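Local atomic coordinates of molybdate-binding protein MolA (Haemophilus influenzae, PDB entry 3PSH), a protein that binds molybdate and tungstate in the periplasm and serves the MolBCA ABC transporter in low-affinity molybdate import. Residues A[19-24]-A[39-44]. Sequence-based numbering, arbitrary orientation.
Sequences NRAVVL and KQIVGV
Val42 lays its CG1 methyl over one face of the Arg20 guanidinium, 3.9 Å from Arg20 CZ and displaced from the centre toward the rim. A bend at chi3 (80°) turns NE out of the line of the chain, and the guanidinium is tied down by NH2, which hydrogen-bonds to the carbonyl of Leu83. The other Val42 branch, CG2, meets Val22 CG2 at 4.0 Å. These two valines belong to neighbouring parallel strands whose bonding illustrates a beta bulge. Ala21 O accepts a nearly straight bond from Val42 N (2.8 Å) and a weak one from Gly43 N (3.5 Å), so one carbonyl serves two successive amides and the pairing slips by a residue: Ala21 faces Ile41, but Val22 faces Gly43. Before the bulge Ala21 N binds Gln40 O at 3.0 Å; after it Val23 N reaches Gly43 O at 2.8 Å from above the carbonyl plane. On the face carrying Ala21, Val23, Ile41 and Val44, Val23 CG2 packs on Ile41 CG1 (4.0 Å), with helix 26-34 against them. Strand 41-44 is an edge of the four-stranded parallel sheet, joined to 21-24 through that helix in a beta-alpha-beta unit of the periplasmic-binding-protein fold.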
ATOM      1  N   ASN A  19       5.587  14.698  18.648  1.00 14.31           N
ATOM      2  CA  ASN A  19       7.009  14.653  18.315  1.00 15.78           C
ATOM      3  C   ASN A  19       7.652  13.262  18.560  1.00 14.44           C
ATOM      4  O   ASN A  19       8.783  13.050  18.266  1.00 15.20           O
ATOM      5  CB  ASN A  19       7.785  15.678  19.124  1.00 18.06           C
ATOM      6  CG  ASN A  19       7.441  17.056  18.726  1.00 21.05           C
ATOM      7  OD1 ASN A  19       6.753  17.832  19.472  1.00 24.28           O
ATOM      8  ND2 ASN A  19       7.891  17.406  17.556  1.00 17.81           N
ATOM      9  N   ARG A  20       6.854  12.388  19.206  1.00 14.77           N
ATOM     10  CA  ARG A  20       7.323  11.037  19.606  1.00 15.99           C
ATOM     11  C   ARG A  20       6.352   9.909  19.219  1.00 13.69           C
ATOM     12  O   ARG A  20       5.990   9.061  20.019  1.00 14.23           O
ATOM     13  CB  ARG A  20       7.622  10.995  21.121  1.00 14.44           C
ATOM     14  CG  ARG A  20       8.750  11.966  21.427  1.00 11.82           C
ATOM     15  CD  ARG A  20       9.136  11.931  22.924  1.00 17.14           C
ATOM     16  NE  ARG A  20       9.966  10.735  22.981  1.00 20.91           N
ATOM     17  CZ  ARG A  20      11.223  10.611  22.567  1.00 20.38           C
ATOM     18  NH1 ARG A  20      11.976  11.700  22.217  1.00 19.96           N
ATOM     19  NH2 ARG A  20      11.786   9.371  22.571  1.00 17.11           N
ATOM     20  N   ALA A  21       6.003   9.878  17.917  1.00 14.59           N
ATOM     21  CA  ALA A  21       4.975   8.937  17.505  1.00 12.80           C
ATOM     22  C   ALA A  21       5.671   7.583  17.301  1.00 12.84           C
ATOM     23  O   ALA A  21       6.862   7.550  16.845  1.00 13.50           O
ATOM     24  CB  ALA A  21       4.424   9.406  16.135  1.00 14.12           C
ATOM     25  N   VAL A  22       4.900   6.521  17.517  1.00 12.69           N
ATOM     26  CA  VAL A  22       5.481   5.190  17.153  1.00 12.24           C
ATOM     27  C   VAL A  22       4.563   4.687  16.040  1.00 13.02           C
ATOM     28  O   VAL A  22       3.363   4.751  16.177  1.00 14.60           O
ATOM     29  CB  VAL A  22       5.528   4.287  18.408  1.00 12.83           C
ATOM     30  CG1 VAL A  22       5.800   2.817  17.974  1.00 15.02           C
ATOM     31  CG2 VAL A  22       6.742   4.793  19.230  1.00 12.08           C
ATOM     32  N   VAL A  23       5.145   4.242  14.921  1.00 11.42           N
ATOM     33  CA  VAL A  23       4.298   3.934  13.771  1.00 11.70           C
ATOM     34  C   VAL A  23       4.374   2.436  13.450  1.00 12.29           C
ATOM     35  O   VAL A  23       5.379   1.981  12.910  1.00 14.77           O
ATOM     36  CB  VAL A  23       4.709   4.785  12.487  1.00 11.46           C
ATOM     37  CG1 VAL A  23       3.768   4.344  11.362  1.00 11.73           C
ATOM     38  CG2 VAL A  23       4.526   6.280  12.828  1.00 11.89           C
ATOM     39  N   LEU A  24       3.340   1.700  13.894  1.00 12.20           N
ATOM     40  CA  LEU A  24       3.354   0.208  13.793  1.00 10.16           C
ATOM     41  C   LEU A  24       2.666  -0.359  12.547  1.00  9.88           C
ATOM     42  O   LEU A  24       1.965  -1.383  12.600  1.00 11.41           O
ATOM     43  CB  LEU A  24       2.829  -0.447  15.120  1.00 10.93           C
ATOM     44  CG  LEU A  24       3.626  -0.024  16.447  1.00  9.59           C
ATOM     45  CD1 LEU A  24       3.007  -0.799  17.602  1.00 11.51           C
ATOM     46  CD2 LEU A  24       5.168  -0.228  16.301  1.00 12.78           C
ATOM     47  N   LYS A  39      10.914  13.290  11.593  1.00 17.68           N
ATOM     48  CA  LYS A  39      11.561  13.822  12.794  1.00 17.53           C
ATOM     49  C   LYS A  39      10.611  13.730  14.001  1.00 17.60           C
ATOM     50  O   LYS A  39      11.027  13.910  15.143  1.00 17.15           O
ATOM     51  CB  LYS A  39      11.768  15.272  12.600  1.00 17.29           C
ATOM     52  CG  LYS A  39      12.960  15.693  11.814  1.00 25.20           C
ATOM     53  CD  LYS A  39      12.677  17.149  11.423  1.00 37.18           C
ATOM     54  CE  LYS A  39      13.312  17.508  10.078  1.00 40.89           C
ATOM     55  NZ  LYS A  39      12.445  17.203   8.875  1.00 40.09           N
ATOM     56  N   GLN A  40       9.343  13.574  13.715  1.00 15.38           N
ATOM     57  CA  GLN A  40       8.303  13.371  14.765  1.00 14.72           C
ATOM     58  C   GLN A  40       8.023  11.925  15.106  1.00 14.96           C
ATOM     59  O   GLN A  40       7.058  11.643  15.766  1.00 15.38           O
ATOM     60  CB  GLN A  40       7.024  14.113  14.392  1.00 16.20           C
ATOM     61  CG  GLN A  40       7.267  15.601  14.219  1.00 13.17           C
ATOM     62  CD  GLN A  40       6.159  16.254  13.445  1.00 14.72           C
ATOM     63  OE1 GLN A  40       5.079  16.534  13.977  1.00 20.68           O
ATOM     64  NE2 GLN A  40       6.373  16.378  12.108  1.00 13.96           N
ATOM     65  N   ILE A  41       8.851  11.002  14.602  1.00 12.36           N
ATOM     66  CA  ILE A  41       8.633   9.566  14.903  1.00 13.24           C
ATOM     67  C   ILE A  41       9.853   9.012  15.656  1.00 12.30           C
ATOM     68  O   ILE A  41      10.978   9.371  15.322  1.00 13.06           O
ATOM     69  CB  ILE A  41       8.542   8.840  13.551  1.00 13.47           C
ATOM     70  CG1 ILE A  41       7.213   9.273  12.871  1.00 14.20           C
ATOM     71  CG2 ILE A  41       8.569   7.287  13.703  1.00 13.78           C
ATOM     72  CD1 ILE A  41       7.194   8.951  11.308  1.00 15.30           C
ATOM     73  N   VAL A  42       9.623   8.154  16.640  1.00 15.56           N
ATOM     74  CA  VAL A  42      10.716   7.599  17.426  1.00 13.56           C
ATOM     75  C   VAL A  42      10.678   6.070  17.484  1.00 15.38           C
ATOM     76  O   VAL A  42      11.607   5.464  18.064  1.00 15.47           O
ATOM     77  CB  VAL A  42      10.750   8.149  18.851  1.00 13.47           C
ATOM     78  CG1 VAL A  42      11.034   9.681  18.783  1.00 14.58           C
ATOM     79  CG2 VAL A  42       9.494   7.727  19.563  1.00 12.44           C
ATOM     80  N   GLY A  43       9.612   5.433  16.907  1.00 13.83           N
ATOM     81  CA  GLY A  43       9.706   3.952  16.704  1.00 11.67           C
ATOM     82  C   GLY A  43       8.830   3.533  15.537  1.00 14.40           C
ATOM     83  O   GLY A  43       7.960   4.278  15.137  1.00 14.47           O
ATOM     84  N   VAL A  44       9.150   2.371  15.012  1.00 12.60           N
ATOM     85  CA  VAL A  44       8.421   1.903  13.819  1.00 12.60           C
ATOM     86  C   VAL A  44       8.306   0.383  13.948  1.00 14.20           C
ATOM     87  O   VAL A  44       9.066  -0.216  14.744  1.00 14.49           O
ATOM     88  CB  VAL A  44       9.247   2.305  12.478  1.00 12.95           C
ATOM     89  CG1 VAL A  44       9.363   3.818  12.307  1.00 13.93           C
ATOM     90  CG2 VAL A  44      10.598   1.647  12.418  1.00 14.34           C
TER
HETATM   91  O   HOH W   1      11.337  13.809  18.590  1.00 27.43           O